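Local coordinates for nucleoside-diphosphate-sugar pyrophosphorylase (Vibrio cholerae, PDB 4EVW), which probably transfers a nucleotidyl group from a nucleoside triphosphate to a sugar phosphate, releasing pyrophosphate, at residues A[31-43]-A[112-124]. The protein carries 1 engineered substitution. Sequence-based numbering, arbitrary orientation.
Sequences TLFEHSVNSFAAY and FNIDTFRPNFVFP
Helix 32-37 and the turns that follow it lie along the largely irregular chain 112-124, which leaves the central sheet after strand 109-111 and includes the short strand 116-117; the contact is buried and combines polar side-chain-to-backbone bonds with aromatic packing. Two serines one helical turn apart supply the first polar links. Ser36 OG donates to Thr116 O at 3.0 Å, with an angle of 162° at the carbonyl oxygen. Ser39 OG accepts from Arg118 N at 2.8 Å with an N-H...O angle of 170° and donates its own hydrogen bond to Ser36 O, which uses the hydroxyl as both acceptor and donor. Further along, Phe121 N reaches Ser39 O (3.1 Å), which also receives water 2; that water bridges to Ala42 N and Phe121 O. The last link is Phe123 N to Tyr43 OH, 3.0 Å.

The setting is consistent with the Rossmann-like nucleotidyltransferase fold: strand 2-5 runs parallel to 109-111, strands 49-54 and 75-80 continue the parallel sheet, and Ile2 and Ile4 touch Phe40 and Phe112 respectively. Those two rings form a T-shaped pair, the edge of Phe40 over the face of Phe112, with planes at 85° and centroids 5.0 Å apart. Phe121 extends the cluster, offering a face to Phe40 CE2. In a second edge-to-face pair, Phe123 directs its edge at the face of Tyr43. At the helix's first turns, His35 CB sits over the Phe117 ring, 3.7 Å from its centroid, a CH-pi contact. Ile114 CD1 reaches 3.6 Å from Phe33 CD1 and also packs against Ser36 and Val37.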
# COMPACT_ATOMS: atom_id res chain seq x y z
N THR A 31 -12.87 -13.61 2.85
CA THR A 31 -12.33 -13.03 1.63
C THR A 31 -10.90 -12.54 1.79
O THR A 31 -10.46 -12.23 2.90
CB THR A 31 -13.20 -11.85 1.15
OG1 THR A 31 -13.21 -10.82 2.15
CG2 THR A 31 -14.63 -12.31 0.88
N LEU A 32 -10.18 -12.46 0.69
CA LEU A 32 -8.81 -11.99 0.75
C LEU A 32 -8.83 -10.55 1.27
O LEU A 32 -7.89 -10.12 1.96
CB LEU A 32 -8.15 -12.09 -0.63
CG LEU A 32 -8.05 -13.53 -1.16
CD1 LEU A 32 -7.21 -13.57 -2.43
CD2 LEU A 32 -7.42 -14.43 -0.10
N PHE A 33 -9.90 -9.82 0.98
CA PHE A 33 -10.03 -8.44 1.47
C PHE A 33 -9.95 -8.46 2.99
O PHE A 33 -9.22 -7.67 3.60
CB PHE A 33 -11.38 -7.84 1.05
CG PHE A 33 -11.68 -6.51 1.69
CD1 PHE A 33 -11.12 -5.34 1.20
CD2 PHE A 33 -12.53 -6.44 2.79
CE1 PHE A 33 -11.40 -4.11 1.79
CE2 PHE A 33 -12.81 -5.21 3.39
CZ PHE A 33 -12.25 -4.04 2.89
N GLU A 34 -10.71 -9.36 3.61
CA GLU A 34 -10.73 -9.48 5.06
C GLU A 34 -9.39 -9.94 5.63
O GLU A 34 -8.94 -9.43 6.66
CB GLU A 34 -11.84 -10.45 5.49
CG GLU A 34 -13.24 -9.91 5.24
CD GLU A 34 -14.29 -11.00 5.27
OE1 GLU A 34 -14.49 -11.67 4.23
OE2 GLU A 34 -14.90 -11.21 6.34
N HIS A 35 -8.75 -10.90 4.97
CA HIS A 35 -7.45 -11.38 5.42
C HIS A 35 -6.46 -10.23 5.46
O HIS A 35 -5.66 -10.11 6.39
CB HIS A 35 -6.90 -12.44 4.47
CG HIS A 35 -7.49 -13.81 4.67
ND1 HIS A 35 -7.30 -14.54 5.82
CD2 HIS A 35 -8.23 -14.58 3.85
CE1 HIS A 35 -7.90 -15.71 5.70
NE2 HIS A 35 -8.47 -15.76 4.51
N SER A 36 -6.50 -9.38 4.44
CA SER A 36 -5.58 -8.25 4.38
C SER A 36 -5.90 -7.14 5.37
O SER A 36 -5.02 -6.69 6.10
CB SER A 36 -5.53 -7.67 2.96
OG SER A 36 -4.73 -6.50 2.93
N VAL A 37 -7.15 -6.71 5.42
CA VAL A 37 -7.53 -5.64 6.33
C VAL A 37 -7.42 -6.06 7.79
O VAL A 37 -7.13 -5.23 8.65
CB VAL A 37 -8.96 -5.12 6.02
CG1 VAL A 37 -9.35 -4.01 6.99
CG2 VAL A 37 -9.01 -4.60 4.59
N ASN A 38 -7.63 -7.34 8.07
CA ASN A 38 -7.52 -7.81 9.44
C ASN A 38 -6.11 -7.66 10.00
O ASN A 38 -5.90 -7.76 11.21
CB ASN A 38 -7.97 -9.27 9.57
CG ASN A 38 -9.43 -9.37 9.96
OD1 ASN A 38 -9.95 -8.50 10.65
ND2 ASN A 38 -10.10 -10.44 9.53
N SER A 39 -5.15 -7.40 9.11
CA SER A 39 -3.77 -7.17 9.53
C SER A 39 -3.80 -6.05 10.56
O SER A 39 -3.04 -6.06 11.53
CB SER A 39 -2.92 -6.69 8.35
OG SER A 39 -2.81 -7.67 7.33
N PHE A 40 -4.69 -5.09 10.34
CA PHE A 40 -4.82 -3.92 11.19
C PHE A 40 -5.91 -3.96 12.26
O PHE A 40 -6.38 -2.91 12.71
CB PHE A 40 -5.05 -2.69 10.31
CG PHE A 40 -4.01 -2.52 9.25
CD1 PHE A 40 -4.21 -3.02 7.96
CD2 PHE A 40 -2.81 -1.88 9.54
CE1 PHE A 40 -3.23 -2.88 6.98
CE2 PHE A 40 -1.83 -1.74 8.57
CZ PHE A 40 -2.03 -2.23 7.29
N ALA A 41 -6.31 -5.16 12.66
CA ALA A 41 -7.37 -5.30 13.65
C ALA A 41 -7.16 -4.49 14.93
O ALA A 41 -8.13 -4.04 15.54
CB ALA A 41 -7.55 -6.78 14.00
N ALA A 42 -5.92 -4.29 15.33
CA ALA A 42 -5.64 -3.53 16.55
C ALA A 42 -6.03 -2.07 16.41
O ALA A 42 -6.15 -1.35 17.40
CB ALA A 42 -4.16 -3.64 16.90
N TYR A 43 -6.26 -1.63 15.17
CA TYR A 43 -6.60 -0.23 14.91
C TYR A 43 -8.03 0.04 14.44
O TYR A 43 -8.38 1.18 14.13
CB TYR A 43 -5.60 0.31 13.90
CG TYR A 43 -4.19 0.24 14.43
CD1 TYR A 43 -3.73 1.16 15.36
CD2 TYR A 43 -3.34 -0.81 14.05
CE1 TYR A 43 -2.46 1.05 15.93
CE2 TYR A 43 -2.06 -0.93 14.61
CZ TYR A 43 -1.63 0.01 15.55
OH TYR A 43 -0.37 -0.10 16.09
N PHE A 112 -1.20 0.59 2.14
CA PHE A 112 -1.01 -0.85 2.19
C PHE A 112 -1.80 -1.44 1.02
O PHE A 112 -2.68 -0.79 0.48
CB PHE A 112 -1.55 -1.37 3.51
CG PHE A 112 -1.22 -2.80 3.78
CD1 PHE A 112 0.10 -3.21 3.91
CD2 PHE A 112 -2.23 -3.75 3.92
CE1 PHE A 112 0.42 -4.54 4.18
CE2 PHE A 112 -1.93 -5.08 4.19
CZ PHE A 112 -0.61 -5.48 4.32
N ASN A 113 -1.49 -2.67 0.63
CA ASN A 113 -2.23 -3.24 -0.48
C ASN A 113 -2.99 -4.48 -0.07
O ASN A 113 -2.60 -5.21 0.85
CB ASN A 113 -1.32 -3.49 -1.67
CG ASN A 113 -0.31 -4.57 -1.40
OD1 ASN A 113 -0.59 -5.75 -1.59
ND2 ASN A 113 0.87 -4.18 -0.95
N ILE A 114 -4.08 -4.73 -0.77
CA ILE A 114 -4.95 -5.85 -0.48
C ILE A 114 -4.36 -7.22 -0.85
O ILE A 114 -4.94 -8.25 -0.53
CB ILE A 114 -6.32 -5.60 -1.16
CG1 ILE A 114 -7.45 -6.08 -0.25
CG2 ILE A 114 -6.37 -6.25 -2.53
CD1 ILE A 114 -7.51 -5.34 1.07
N ASP A 115 -3.18 -7.22 -1.48
CA ASP A 115 -2.50 -8.46 -1.89
C ASP A 115 -1.57 -8.98 -0.79
O ASP A 115 -0.94 -10.02 -0.96
CB ASP A 115 -1.61 -8.25 -3.12
CG ASP A 115 -2.36 -7.67 -4.29
OD1 ASP A 115 -3.48 -8.13 -4.58
OD2 ASP A 115 -1.80 -6.75 -4.94
N THR A 116 -1.50 -8.26 0.31
CA THR A 116 -0.58 -8.62 1.38
C THR A 116 -1.25 -8.79 2.73
O THR A 116 -2.19 -8.06 3.05
CB THR A 116 0.50 -7.52 1.51
OG1 THR A 116 1.04 -7.23 0.22
CG2 THR A 116 1.62 -7.97 2.43
N PHE A 117 -0.78 -9.76 3.51
CA PHE A 117 -1.30 -9.95 4.86
C PHE A 117 -0.15 -9.77 5.83
O PHE A 117 0.94 -10.34 5.65
CB PHE A 117 -1.89 -11.35 5.10
CG PHE A 117 -2.76 -11.84 3.99
CD1 PHE A 117 -3.51 -10.96 3.22
CD2 PHE A 117 -2.81 -13.20 3.70
CE1 PHE A 117 -4.31 -11.42 2.18
CE2 PHE A 117 -3.59 -13.68 2.66
CZ PHE A 117 -4.35 -12.78 1.90
N ARG A 118 -0.40 -8.97 6.86
CA ARG A 118 0.60 -8.69 7.89
C ARG A 118 -0.10 -8.95 9.21
O ARG A 118 -0.54 -8.02 9.89
CB ARG A 118 1.04 -7.23 7.79
CG ARG A 118 2.03 -6.99 6.66
CD ARG A 118 3.44 -7.38 7.09
NE ARG A 118 3.95 -6.46 8.11
CZ ARG A 118 4.01 -6.75 9.41
NH1 ARG A 118 3.61 -7.93 9.86
NH2 ARG A 118 4.46 -5.83 10.26
N PRO A 119 -0.20 -10.23 9.61
CA PRO A 119 -0.88 -10.55 10.87
C PRO A 119 -0.37 -9.77 12.09
O PRO A 119 0.83 -9.59 12.27
CB PRO A 119 -0.64 -12.05 11.04
CG PRO A 119 -0.33 -12.54 9.66
CD PRO A 119 0.46 -11.42 9.05
N ASN A 120 -1.31 -9.34 12.93
CA ASN A 120 -0.98 -8.64 14.17
C ASN A 120 -0.09 -7.41 13.99
O ASN A 120 0.81 -7.16 14.78
CB ASN A 120 -0.31 -9.62 15.14
CG ASN A 120 -1.08 -10.92 15.28
OD1 ASN A 120 -2.30 -10.92 15.41
ND2 ASN A 120 -0.36 -12.04 15.26
N PHE A 121 -0.35 -6.63 12.94
CA PHE A 121 0.45 -5.44 12.71
C PHE A 121 0.32 -4.43 13.84
O PHE A 121 -0.77 -4.20 14.36
CB PHE A 121 0.03 -4.76 11.39
CG PHE A 121 0.73 -3.45 11.13
CD1 PHE A 121 0.18 -2.24 11.57
CD2 PHE A 121 1.95 -3.42 10.47
CE1 PHE A 121 0.84 -1.03 11.35
CE2 PHE A 121 2.62 -2.22 10.25
CZ PHE A 121 2.06 -1.02 10.69
N VAL A 122 1.45 -3.84 14.23
CA VAL A 122 1.50 -2.79 15.24
C VAL A 122 2.55 -1.82 14.70
O VAL A 122 3.61 -2.25 14.26
CB VAL A 122 1.96 -3.30 16.63
CG1 VAL A 122 2.10 -2.11 17.58
CG2 VAL A 122 0.94 -4.28 17.20
N PHE A 123 2.25 -0.52 14.71
CA PHE A 123 3.21 0.45 14.19
C PHE A 123 4.51 0.38 14.97
O PHE A 123 4.50 0.22 16.19
CB PHE A 123 2.64 1.88 14.30
CG PHE A 123 1.60 2.19 13.27
CD1 PHE A 123 1.96 2.46 11.95
CD2 PHE A 123 0.25 2.20 13.60
CE1 PHE A 123 0.99 2.73 10.98
CE2 PHE A 123 -0.73 2.46 12.65
CZ PHE A 123 -0.36 2.73 11.33
N PRO A 124 5.65 0.47 14.26
CA PRO A 124 6.95 0.41 14.93
C PRO A 124 7.31 1.76 15.55
O PRO A 124 6.75 2.79 15.17
CB PRO A 124 7.90 0.00 13.81
CG PRO A 124 7.31 0.70 12.62
CD PRO A 124 5.81 0.51 12.80
O HOH W 1 -4.21 -9.34 12.59
O HOH W 2 -3.38 -5.27 14.00